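Local coordinates for putative uncharacterized protein (Chaetomium thermophilum, PDB 4XRI) that probably serves as an importin-beta transport receptor, a flexible HEAT-repeat superhelix that carries protein cargo into the nucleus and is expected to bind a small GTPase, at residues L16-L20 against H61-A66; Y45-V50 against A69-F74; C235-Q239 against A271-L275; P626-F630 against S666-A671; L715-G719 against G766-A770. The protein carries 2 engineered substitutions. The contacts are given in a common frame with arbitrary orientation. Residues are numbered along the deposited sequence.

Contact 1 (L16-L20 against H61-A66); sequences LENSL and HIRAAA. With SO4 (sulfate ion), chain C.
The N-terminal end of this HEAT solenoid packs its first helix, 11-19, on helix 60-72 of the following helical hairpin; Leu16 buries most surface, then Ile62 and Leu20. Leu16, near the C-terminal end of helix 11-19, faces helix 60-72 with its CA 6.4 Å from that of Ile62, the closest CA pair of the two segments. In the mt rotamer it reaches across the gap: Leu16 CD1 lies 3.9 Å from Ile62 CG2 and 3.6 Å from Ala66 CB, while Leu16 CD2 is 4.3 Å from Ala65 CB. Ile62, with chi1 and chi2 both m, starts out sideways but its end turns to the partner, CD1 coming within 3.3 Å of Glu17 OE1. Leu20 follows the last helical turn at phi/psi of -104/4°, its N bonded to Glu17 O (3.1 Å), and sets CD1 4.4 Å from Ala65 CB. Segment 61-66 stays alpha-helical throughout, early in the helix, and belongs to the family's N-terminal importin-beta domain. A polar edge borders this patch. His61 NE2 donates to Glu17 OE1 at 3.1 Å, an in-line bond of 161°. On its other side, His61 ND1 donates to O2 of a sulfate at a very short 2.4 Å, and His61 N to the same oxygen at 3.1 Å; Lys115 also holds this anion, probably a crystallisation component. With both ring nitrogens donating to anionic oxygens, the imidazole is probably doubly protonated and positively charged.

Contact 2 (Y45-V50 against A69-F74); sequences YLLTLV and ALKNAF
Helices 42-54 and 60-72 fit large side chains around small ones, without a hydrogen bond between the two segments. Residues 45-50 are alpha-helical; 69-74 begin as helix and leave it by Phe74, at phi/psi of -147/34°. The closest CA pair is Leu49 to Leu70, 5.8 Å. Leu70, in the tp rotamer, is the main bump: it enters the hollow lined by Leu46, Leu49 and Val50, with Leu70 CD1 3.7 Å from Leu46 CD2 and Leu70 CD2 3.7 Å from Val50 CB. Tyr45 meets Ala73 (Tyr45 OH also lies 4.0 Å from Ala69 CB) and Leu49 meets Ala69: chain order runs in opposite senses, consistent with the two helices of one HEAT hairpin crossing obliquely. The small Ala69 leaves space for Leu49 CD1 (mt), 3.8 Å from Ala69 CB and 3.5 Å from Leu70 N, whereas the Ala73 methyl is a small knob in the notch between Tyr45 CE2, 3.8 Å from Ala73 CB, and Leu46 CD2, 3.7 Å from it. Leu46 CD2 also lies 4.2 Å from Phe74 CD2, at the ring edge.

Contact 3 (C235-Q239 against A271-L275); sequences CEATQ and ALFGL
Equivalent helices of successive repeats commonly lie side by side in the same sense, and the pairing of Cys235 with Ala271 (CA to CA 7.2 Å) and Thr238 with Leu275 (7.1 Å) follows that order. Cys235 opens the first segment in helical geometry, with chi1 m pointing its thiol at the partner: Cys235 SG is 4.1 Å from Ala271 CB and 3.7 Å from Leu272 CD2, and Cys235 CB is 3.5 Å from Leu275 CD1. One turn on, Thr238 takes the p rotamer, in which Thr238 OG1 bonds back to Cys235 O at 2.5 Å; the hydroxyl, thus satisfied within its own helix, can rest 3.3 Å from Leu275 CD2. Gln239, at phi/psi of -108/23°, has left the helix and extends its m,t side chain until OE1 lies 3.3 Å from Leu275 CD2. Leu275 (mt), bonded from its N to Ala271 O at 2.9 Å, is therefore the hub of the interface, touched by three residues of the first segment. Such same-sense stacking, one repeat on the next, fits a HEAT solenoid. Helix 243-260, which links the two in sequence, packs behind both: Ala249 and Phe250 touch Thr238, Leu253 touches Leu272, and helix 324-340 meets Phe273 farther out.

Contact 4 (P626-F630 against S666-A671); sequences PEGVF and SLCSMA
At the apolar centre Leu667 sets its CD1 methyl over one face of the Phe630 ring: Leu667 CD1 is 4.2 Å from the centroid of the Phe630 ring and only 8° off the ring normal, a CH-pi contact. Phe630 has an off-well chi1 of -91°, and Leu667 the tp rotamer that delivers this methyl. The same phenylalanine packs on the next turn, with Phe630 CB 3.5 Å from Met670 CG and Phe630 CE2 4.2 Å from Ala671 CB. Around this centre, Pro626 CB approaches Leu667 CD2 at 3.8 Å, and Met670, with chi angles t, p, p, curls its CE to 3.3 Å from Glu627 CG. Both segments are alpha-helical; their axes approach to 9.8 Å, 12° apart in direction, and Glu627 and Leu667 are nearest, CA to CA 5.7 Å. Farther out, the extended Glu627 (t,t) forms the polar edge. Ser666 OG donates to Glu627 OE2 at 2.7 Å, and a water bridges the helices by donating to Glu627 OE1 (3.2 Å) and Ser666 O (2.6 Å). This greasy middle with a hydrated margin is consistent with equivalent helices of adjacent HEAT repeats stacking in parallel. Two further helices pack against the apolar side of the contact: helix 605-616 presents Leu616 to Phe630, while helix 648-660, between the two in sequence, contributes Leu655 and Ala658 against Phe630 and Ala658 and Leu659 against Ala671.

Contact 5 (L715-G719 against G766-A770); sequences LQCFG and GIMDA
This is a close, buried helix-helix contact through small residues, joining helices 711-725 and 754-780, apparently equivalent helices of neighbouring HEAT repeats. Glycine permits an unusually close approach here: the segment axes pass at 6.9 Å with only 14° between their directions. Gly719 CA stands 3.7 Å from Ala770 CA and 3.7 Å from Asp769 O. An ideal beta carbon at Gly719 would fall 2.5 Å from Asp769 O, a clash, so no side chain fits at this separation. Gly766 and Ala770 form a small-xxx-small pair on the opposing helix; Gly766 CA is 4.4 Å from Gln716 CA, its carbonyl O rests 3.6 Å from Leu715 CB, and Ala770 CB sits 3.3 Å from Leu715 O. To one side of this seam, Leu715 (mt) brings CD1 within 3.5 Å of Ile767 CG1. Toward solvent, a water donates to both Gln716 OE1 (2.6 Å) and Asp769 OD2 (2.8 Å), bridging the two side chains at the polar edge. Behind the seam, helix 730-743 touches both partners, Ala743 meeting Leu715 and Ile767, and Leu740 meeting Ala770. Helix 690-701 covers Cys717 and Phe718, and helices 791-802 and 809-825 enclose Met768.

How the contacts relate
Starting from the N terminus, contact 1 closes a loop of 40 residues, bringing helix 11-19 against helix 60-72. Contact 2, spanning 18 intervening residues, crosses it: its segments alternate with those of contact 1, it ends on the same helix 60-72, and the two contacts touch, Ala66 CB lying 3.5 Å from Leu49 O, so three helices are tied into one block. The remaining contacts follow in series. Contact 3 joins successive repeats across 31 residues, its centre about 40 Å from that of contact 1. Contacts 4 and 5, spanning 35 and 46 residues, lie across the chain's centre from contact 3, stacking further repeats with centres about 20 Å apart. Short-range closures thus build up the long solenoid.

Contact 1 (L16-L20 against H61-A66)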
# COMPACT_ATOMS: atom_id res chain seq x y z
N LEU A 16 25.08 27.78 -9.01
CA LEU A 16 24.90 26.65 -8.11
C LEU A 16 24.41 27.10 -6.74
O LEU A 16 23.57 26.45 -6.12
CB LEU A 16 26.20 25.87 -7.96
CG LEU A 16 26.66 25.04 -9.16
CD1 LEU A 16 28.01 24.42 -8.88
CD2 LEU A 16 25.63 23.97 -9.52
N GLU A 17 24.96 28.21 -6.26
CA GLU A 17 24.53 28.77 -4.98
C GLU A 17 23.06 29.17 -5.05
O GLU A 17 22.29 28.91 -4.13
CB GLU A 17 25.40 29.98 -4.60
CG GLU A 17 25.16 30.48 -3.18
CD GLU A 17 25.56 29.46 -2.13
OE1 GLU A 17 26.77 29.19 -1.99
OE2 GLU A 17 24.66 28.93 -1.44
N ASN A 18 22.69 29.80 -6.16
CA ASN A 18 21.29 30.14 -6.41
C ASN A 18 20.44 28.89 -6.61
O ASN A 18 19.25 28.89 -6.32
CB ASN A 18 21.17 31.04 -7.64
CG ASN A 18 21.76 32.42 -7.41
OD1 ASN A 18 21.75 32.93 -6.29
ND2 ASN A 18 22.26 33.03 -8.48
N SER A 19 21.07 27.82 -7.10
CA SER A 19 20.38 26.55 -7.29
C SER A 19 19.97 25.95 -5.95
O SER A 19 19.05 25.13 -5.88
CB SER A 19 21.26 25.57 -8.06
OG SER A 19 20.59 24.33 -8.24
N LEU A 20 20.65 26.36 -4.88
CA LEU A 20 20.34 25.88 -3.54
C LEU A 20 19.60 26.94 -2.73
O LEU A 20 19.33 26.75 -1.54
CB LEU A 20 21.62 25.48 -2.80
CG LEU A 20 22.42 24.30 -3.35
CD1 LEU A 20 23.42 23.80 -2.31
CD2 LEU A 20 21.50 23.17 -3.79
N HIS A 61 29.82 22.43 -0.27
CA HIS A 61 28.43 22.37 -0.69
C HIS A 61 28.26 22.79 -2.15
O HIS A 61 27.37 22.30 -2.84
CB HIS A 61 27.55 23.23 0.23
CG HIS A 61 27.81 24.70 0.12
ND1 HIS A 61 28.78 25.33 0.86
CD2 HIS A 61 27.20 25.66 -0.61
CE1 HIS A 61 28.78 26.62 0.57
NE2 HIS A 61 27.83 26.85 -0.32
N ILE A 62 29.12 23.69 -2.61
CA ILE A 62 29.12 24.08 -4.02
C ILE A 62 29.58 22.91 -4.88
O ILE A 62 28.96 22.58 -5.90
CB ILE A 62 30.02 25.29 -4.28
CG1 ILE A 62 29.49 26.52 -3.54
CG2 ILE A 62 30.10 25.58 -5.78
CD1 ILE A 62 28.08 26.89 -3.91
N ARG A 63 30.68 22.28 -4.47
CA ARG A 63 31.24 21.15 -5.19
C ARG A 63 30.27 19.98 -5.24
O ARG A 63 30.13 19.32 -6.27
CB ARG A 63 32.56 20.71 -4.54
CG ARG A 63 33.60 21.80 -4.49
CD ARG A 63 34.83 21.35 -3.73
NE ARG A 63 35.56 20.30 -4.43
CZ ARG A 63 36.66 19.71 -3.97
NH1 ARG A 63 37.15 20.07 -2.79
NH2 ARG A 63 37.26 18.76 -4.68
N ALA A 64 29.60 19.72 -4.12
CA ALA A 64 28.60 18.67 -4.05
C ALA A 64 27.47 18.96 -5.02
O ALA A 64 27.04 18.09 -5.78
CB ALA A 64 28.06 18.52 -2.63
N ALA A 65 27.00 20.21 -5.01
CA ALA A 65 25.94 20.66 -5.91
C ALA A 65 26.32 20.44 -7.37
O ALA A 65 25.50 19.99 -8.17
CB ALA A 65 25.64 22.13 -5.66
N ALA A 66 27.57 20.76 -7.70
CA ALA A 66 28.09 20.56 -9.04
C ALA A 66 28.09 19.08 -9.41
O ALA A 66 27.70 18.71 -10.51
CB ALA A 66 29.50 21.13 -9.16
S SO4 C . 30.20 23.70 3.48
O1 SO4 C . 28.85 24.12 3.86
O2 SO4 C . 30.51 24.24 2.16
O3 SO4 C . 31.16 24.20 4.45
O4 SO4 C . 30.26 22.24 3.45

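Contact 2 (Y45-V50 against A69-F74)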
# COMPACT_ATOMS: atom_id res chain seq x y z
N TYR A 45 28.64 21.72 -20.65
CA TYR A 45 27.91 21.64 -19.39
C TYR A 45 28.55 20.62 -18.47
O TYR A 45 28.75 20.87 -17.28
CB TYR A 45 26.44 21.29 -19.66
CG TYR A 45 25.57 21.15 -18.43
CD1 TYR A 45 25.30 22.23 -17.61
CD2 TYR A 45 24.99 19.92 -18.11
CE1 TYR A 45 24.49 22.10 -16.49
CE2 TYR A 45 24.18 19.78 -17.00
CZ TYR A 45 23.93 20.87 -16.19
OH TYR A 45 23.12 20.73 -15.08
N LEU A 46 28.90 19.46 -19.03
CA LEU A 46 29.55 18.39 -18.28
C LEU A 46 30.91 18.82 -17.77
O LEU A 46 31.24 18.62 -16.60
CB LEU A 46 29.69 17.13 -19.14
CG LEU A 46 28.40 16.48 -19.62
CD1 LEU A 46 28.69 15.11 -20.22
CD2 LEU A 46 27.39 16.37 -18.49
N LEU A 47 31.71 19.41 -18.65
CA LEU A 47 33.05 19.88 -18.30
C LEU A 47 33.02 20.91 -17.19
O LEU A 47 33.76 20.80 -16.21
CB LEU A 47 33.74 20.47 -19.53
CG LEU A 47 34.35 19.46 -20.50
CD1 LEU A 47 34.90 20.16 -21.73
CD2 LEU A 47 35.44 18.68 -19.79
N THR A 48 32.16 21.91 -17.35
CA THR A 48 32.01 22.97 -16.36
C THR A 48 31.69 22.41 -14.98
O THR A 48 32.30 22.79 -13.98
CB THR A 48 30.90 23.96 -16.76
OG1 THR A 48 31.19 24.51 -18.05
CG2 THR A 48 30.79 25.08 -15.74
N LEU A 49 30.75 21.48 -14.95
CA LEU A 49 30.29 20.89 -13.69
C LEU A 49 31.34 20.02 -13.02
O LEU A 49 31.53 20.10 -11.80
CB LEU A 49 29.02 20.07 -13.93
CG LEU A 49 27.74 20.88 -14.15
CD1 LEU A 49 26.57 19.93 -14.34
CD2 LEU A 49 27.50 21.81 -12.97
N VAL A 50 32.03 19.20 -13.80
CA VAL A 50 33.03 18.30 -13.23
C VAL A 50 34.26 19.10 -12.78
O VAL A 50 34.95 18.70 -11.84
CB VAL A 50 33.46 17.20 -14.24
CG1 VAL A 50 34.32 17.76 -15.36
CG2 VAL A 50 34.19 16.08 -13.51
N ALA A 69 24.47 17.78 -9.91
CA ALA A 69 23.97 18.27 -11.20
C ALA A 69 24.58 17.48 -12.35
O ALA A 69 23.90 17.14 -13.31
CB ALA A 69 24.28 19.75 -11.35
N LEU A 70 25.87 17.19 -12.23
CA LEU A 70 26.59 16.40 -13.22
C LEU A 70 26.02 14.99 -13.31
O LEU A 70 25.78 14.48 -14.40
CB LEU A 70 28.08 16.34 -12.87
CG LEU A 70 28.98 15.49 -13.77
CD1 LEU A 70 28.97 16.01 -15.19
CD2 LEU A 70 30.39 15.45 -13.21
N LYS A 71 25.82 14.37 -12.15
CA LYS A 71 25.20 13.05 -12.06
C LYS A 71 23.84 13.04 -12.74
O LYS A 71 23.52 12.12 -13.50
CB LYS A 71 25.07 12.62 -10.60
CG LYS A 71 24.45 11.24 -10.39
CD LYS A 71 22.98 11.33 -10.00
CE LYS A 71 22.79 12.08 -8.69
NZ LYS A 71 21.35 12.11 -8.28
N ASN A 72 23.05 14.07 -12.47
CA ASN A 72 21.69 14.17 -13.01
C ASN A 72 21.66 14.50 -14.49
O ASN A 72 20.61 14.45 -15.12
CB ASN A 72 20.90 15.22 -12.24
CG ASN A 72 20.53 14.77 -10.84
OD1 ASN A 72 20.47 13.57 -10.56
ND2 ASN A 72 20.26 15.72 -9.96
N ALA A 73 22.82 14.83 -15.05
CA ALA A 73 22.89 15.20 -16.46
C ALA A 73 22.77 13.98 -17.36
O ALA A 73 22.43 14.10 -18.53
CB ALA A 73 24.19 15.94 -16.75
N PHE A 74 23.04 12.80 -16.80
CA PHE A 74 22.92 11.56 -17.56
C PHE A 74 22.47 10.39 -16.69
O PHE A 74 22.87 9.25 -16.91
CB PHE A 74 24.25 11.23 -18.24
CG PHE A 74 25.45 11.38 -17.35
CD1 PHE A 74 25.87 10.34 -16.54
CD2 PHE A 74 26.17 12.57 -17.32
CE1 PHE A 74 26.98 10.48 -15.73
CE2 PHE A 74 27.27 12.72 -16.51
CZ PHE A 74 27.68 11.67 -15.71

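Contact 3 (C235-Q239 against A271-L275)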
# COMPACT_ATOMS: atom_id res chain seq x y z
N CYS A 235 29.74 -8.89 12.76
CA CYS A 235 29.55 -9.11 14.19
C CYS A 235 30.58 -8.33 14.99
O CYS A 235 30.27 -7.75 16.04
CB CYS A 235 29.64 -10.60 14.51
SG CYS A 235 28.23 -11.58 13.94
N GLU A 236 31.81 -8.32 14.49
CA GLU A 236 32.91 -7.57 15.10
C GLU A 236 32.61 -6.08 15.14
O GLU A 236 32.86 -5.41 16.15
CB GLU A 236 34.20 -7.83 14.32
CG GLU A 236 35.40 -7.00 14.76
CD GLU A 236 36.66 -7.32 13.97
OE1 GLU A 236 37.38 -8.26 14.36
OE2 GLU A 236 36.92 -6.64 12.95
N ALA A 237 32.04 -5.58 14.05
CA ALA A 237 31.78 -4.15 13.89
C ALA A 237 30.62 -3.68 14.76
O ALA A 237 30.54 -2.50 15.10
CB ALA A 237 31.50 -3.84 12.43
N THR A 238 29.73 -4.59 15.14
CA THR A 238 28.59 -4.24 15.98
C THR A 238 29.03 -3.88 17.40
O THR A 238 28.32 -3.18 18.12
CB THR A 238 27.55 -5.38 16.07
OG1 THR A 238 28.16 -6.54 16.64
CG2 THR A 238 26.99 -5.72 14.70
N GLN A 239 30.21 -4.36 17.79
CA GLN A 239 30.73 -4.07 19.12
C GLN A 239 31.91 -3.11 19.05
O GLN A 239 32.74 -3.06 19.96
CB GLN A 239 31.15 -5.37 19.81
CG GLN A 239 29.98 -6.10 20.45
CD GLN A 239 30.42 -7.32 21.24
OE1 GLN A 239 30.81 -8.34 20.67
NE2 GLN A 239 30.36 -7.21 22.56
N ALA A 271 26.20 -15.60 17.90
CA ALA A 271 26.53 -14.21 18.23
C ALA A 271 25.37 -13.22 18.13
O ALA A 271 25.23 -12.36 19.00
CB ALA A 271 27.66 -13.75 17.33
N LEU A 272 24.55 -13.35 17.09
CA LEU A 272 23.52 -12.34 16.79
C LEU A 272 22.56 -12.12 17.95
O LEU A 272 22.16 -10.98 18.22
CB LEU A 272 22.74 -12.74 15.54
CG LEU A 272 23.57 -12.99 14.28
CD1 LEU A 272 22.66 -13.16 13.07
CD2 LEU A 272 24.57 -11.87 14.05
N PHE A 273 22.18 -13.21 18.61
CA PHE A 273 21.31 -13.16 19.78
C PHE A 273 21.83 -12.15 20.80
O PHE A 273 21.14 -11.19 21.15
CB PHE A 273 21.21 -14.56 20.42
CG PHE A 273 20.08 -14.71 21.40
CD1 PHE A 273 20.06 -15.78 22.27
CD2 PHE A 273 19.05 -13.79 21.44
CE1 PHE A 273 19.03 -15.93 23.17
CE2 PHE A 273 18.01 -13.94 22.34
CZ PHE A 273 18.00 -15.01 23.21
N GLY A 274 23.05 -12.37 21.26
CA GLY A 274 23.67 -11.51 22.25
C GLY A 274 24.00 -10.12 21.75
O GLY A 274 23.82 -9.14 22.45
N LEU A 275 24.48 -10.04 20.51
CA LEU A 275 24.85 -8.76 19.91
C LEU A 275 23.68 -7.80 19.82
O LEU A 275 23.80 -6.62 20.17
CB LEU A 275 25.45 -8.97 18.52
CG LEU A 275 26.85 -9.55 18.45
CD1 LEU A 275 27.27 -9.73 17.00
CD2 LEU A 275 27.83 -8.65 19.18

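Contact 4 (P626-F630 against S666-A671)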
# COMPACT_ATOMS: atom_id res chain seq x y z
N PRO A 626 -16.86 15.16 -5.31
CA PRO A 626 -17.71 14.54 -6.33
C PRO A 626 -17.80 13.02 -6.19
O PRO A 626 -18.84 12.43 -6.47
CB PRO A 626 -17.02 14.92 -7.65
CG PRO A 626 -16.23 16.13 -7.35
CD PRO A 626 -15.76 15.94 -5.93
N GLU A 627 -16.71 12.41 -5.75
CA GLU A 627 -16.66 10.96 -5.57
C GLU A 627 -17.59 10.52 -4.44
O GLU A 627 -18.25 9.49 -4.55
CB GLU A 627 -15.23 10.51 -5.30
CG GLU A 627 -15.04 9.01 -5.25
CD GLU A 627 -13.59 8.60 -5.44
OE1 GLU A 627 -13.26 7.43 -5.17
OE2 GLU A 627 -12.79 9.46 -5.86
N GLY A 628 -17.63 11.31 -3.37
CA GLY A 628 -18.51 11.03 -2.25
C GLY A 628 -19.96 11.20 -2.64
O GLY A 628 -20.82 10.42 -2.23
N VAL A 629 -20.24 12.23 -3.43
CA VAL A 629 -21.59 12.47 -3.94
C VAL A 629 -22.05 11.31 -4.82
O VAL A 629 -23.18 10.82 -4.68
CB VAL A 629 -21.65 13.78 -4.76
CG1 VAL A 629 -22.98 13.89 -5.49
CG2 VAL A 629 -21.43 14.98 -3.85
N PHE A 630 -21.18 10.86 -5.71
CA PHE A 630 -21.48 9.75 -6.61
C PHE A 630 -21.77 8.46 -5.84
O PHE A 630 -22.66 7.69 -6.20
CB PHE A 630 -20.34 9.54 -7.60
CG PHE A 630 -20.49 10.31 -8.88
CD1 PHE A 630 -20.69 11.68 -8.87
CD2 PHE A 630 -20.45 9.66 -10.11
CE1 PHE A 630 -20.83 12.39 -10.04
CE2 PHE A 630 -20.60 10.36 -11.29
CZ PHE A 630 -20.79 11.73 -11.26
N SER A 666 -9.97 8.91 -10.77
CA SER A 666 -10.77 8.35 -9.69
C SER A 666 -12.26 8.56 -9.90
O SER A 666 -13.06 7.65 -9.70
CB SER A 666 -10.34 8.94 -8.35
OG SER A 666 -10.83 8.18 -7.27
N LEU A 667 -12.64 9.77 -10.32
CA LEU A 667 -14.04 10.07 -10.56
C LEU A 667 -14.55 9.36 -11.81
O LEU A 667 -15.69 8.92 -11.87
CB LEU A 667 -14.26 11.58 -10.70
CG LEU A 667 -15.73 11.98 -10.84
CD1 LEU A 667 -16.54 11.46 -9.66
CD2 LEU A 667 -15.88 13.48 -10.98
N CYS A 668 -13.68 9.26 -12.82
CA CYS A 668 -14.03 8.57 -14.05
C CYS A 668 -14.37 7.12 -13.75
O CYS A 668 -15.39 6.60 -14.21
CB CYS A 668 -12.88 8.64 -15.06
SG CYS A 668 -13.27 7.96 -16.70
N SER A 669 -13.52 6.47 -12.95
CA SER A 669 -13.76 5.10 -12.52
C SER A 669 -15.06 4.98 -11.74
O SER A 669 -15.81 4.02 -11.91
CB SER A 669 -12.59 4.58 -11.68
OG SER A 669 -11.49 4.25 -12.50
N MET A 670 -15.33 5.96 -10.88
CA MET A 670 -16.57 6.00 -10.12
C MET A 670 -17.78 6.14 -11.04
O MET A 670 -18.83 5.56 -10.79
CB MET A 670 -16.54 7.16 -9.11
CG MET A 670 -17.76 7.24 -8.22
SD MET A 670 -17.91 5.83 -7.11
CE MET A 670 -16.64 6.23 -5.90
N ALA A 671 -17.62 6.93 -12.09
CA ALA A 671 -18.68 7.15 -13.07
C ALA A 671 -19.03 5.85 -13.79
O ALA A 671 -20.20 5.56 -14.02
CB ALA A 671 -18.28 8.22 -14.07
O HOH W 1 -12.85 5.81 -7.91

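Contact 5 (L715-G719 against G766-A770)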
# COMPACT_ATOMS: atom_id res chain seq x y z
N LEU A 715 -15.53 -3.07 -19.43
CA LEU A 715 -16.00 -4.33 -19.99
C LEU A 715 -17.09 -4.94 -19.11
O LEU A 715 -18.09 -5.44 -19.61
CB LEU A 715 -14.85 -5.32 -20.15
CG LEU A 715 -13.70 -4.83 -21.03
CD1 LEU A 715 -12.69 -5.93 -21.25
CD2 LEU A 715 -14.22 -4.29 -22.36
N GLN A 716 -16.87 -4.88 -17.80
CA GLN A 716 -17.89 -5.31 -16.84
C GLN A 716 -19.16 -4.51 -17.07
O GLN A 716 -20.27 -5.05 -17.00
CB GLN A 716 -17.40 -5.12 -15.39
CG GLN A 716 -18.47 -5.38 -14.35
CD GLN A 716 -18.03 -4.98 -12.95
OE1 GLN A 716 -16.85 -5.05 -12.59
NE2 GLN A 716 -18.99 -4.54 -12.14
N CYS A 717 -18.99 -3.23 -17.37
CA CYS A 717 -20.09 -2.33 -17.65
C CYS A 717 -20.86 -2.76 -18.90
O CYS A 717 -22.10 -2.70 -18.93
CB CYS A 717 -19.57 -0.91 -17.80
SG CYS A 717 -20.81 0.35 -17.60
N PHE A 718 -20.13 -3.17 -19.93
CA PHE A 718 -20.73 -3.71 -21.15
C PHE A 718 -21.69 -4.84 -20.82
O PHE A 718 -22.77 -4.95 -21.40
CB PHE A 718 -19.66 -4.21 -22.13
CG PHE A 718 -18.92 -3.11 -22.84
CD1 PHE A 718 -19.45 -1.83 -22.92
CD2 PHE A 718 -17.69 -3.36 -23.43
CE1 PHE A 718 -18.76 -0.83 -23.58
CE2 PHE A 718 -17.00 -2.36 -24.08
CZ PHE A 718 -17.53 -1.09 -24.16
N GLY A 719 -21.29 -5.69 -19.88
CA GLY A 719 -22.10 -6.81 -19.46
C GLY A 719 -23.40 -6.37 -18.82
O GLY A 719 -24.45 -6.93 -19.11
N GLY A 766 -13.50 -8.73 -16.27
CA GLY A 766 -14.33 -7.82 -17.04
C GLY A 766 -14.84 -8.45 -18.33
O GLY A 766 -16.03 -8.37 -18.62
N ILE A 767 -13.93 -9.07 -19.08
CA ILE A 767 -14.30 -9.72 -20.33
C ILE A 767 -15.37 -10.79 -20.11
O ILE A 767 -16.37 -10.84 -20.83
CB ILE A 767 -13.10 -10.40 -21.01
CG1 ILE A 767 -11.96 -9.40 -21.24
CG2 ILE A 767 -13.53 -11.01 -22.33
CD1 ILE A 767 -10.70 -10.04 -21.80
N MET A 768 -15.16 -11.62 -19.10
CA MET A 768 -16.07 -12.72 -18.80
C MET A 768 -17.44 -12.20 -18.38
O MET A 768 -18.47 -12.75 -18.76
CB MET A 768 -15.49 -13.61 -17.71
CG MET A 768 -15.95 -15.05 -17.79
SD MET A 768 -15.66 -15.80 -19.40
CE MET A 768 -13.91 -15.49 -19.61
N ASP A 769 -17.45 -11.12 -17.59
CA ASP A 769 -18.69 -10.47 -17.21
C ASP A 769 -19.41 -9.95 -18.45
O ASP A 769 -20.63 -10.08 -18.57
CB ASP A 769 -18.43 -9.31 -16.23
CG ASP A 769 -17.94 -9.79 -14.88
OD1 ASP A 769 -18.11 -10.99 -14.57
OD2 ASP A 769 -17.40 -8.96 -14.12
N ALA A 770 -18.64 -9.36 -19.36
CA ALA A 770 -19.18 -8.83 -20.61
C ALA A 770 -19.86 -9.93 -21.42
O ALA A 770 -21.02 -9.80 -21.79
CB ALA A 770 -18.08 -8.16 -21.42
O HOH W 2 -15.44 -7.20 -13.13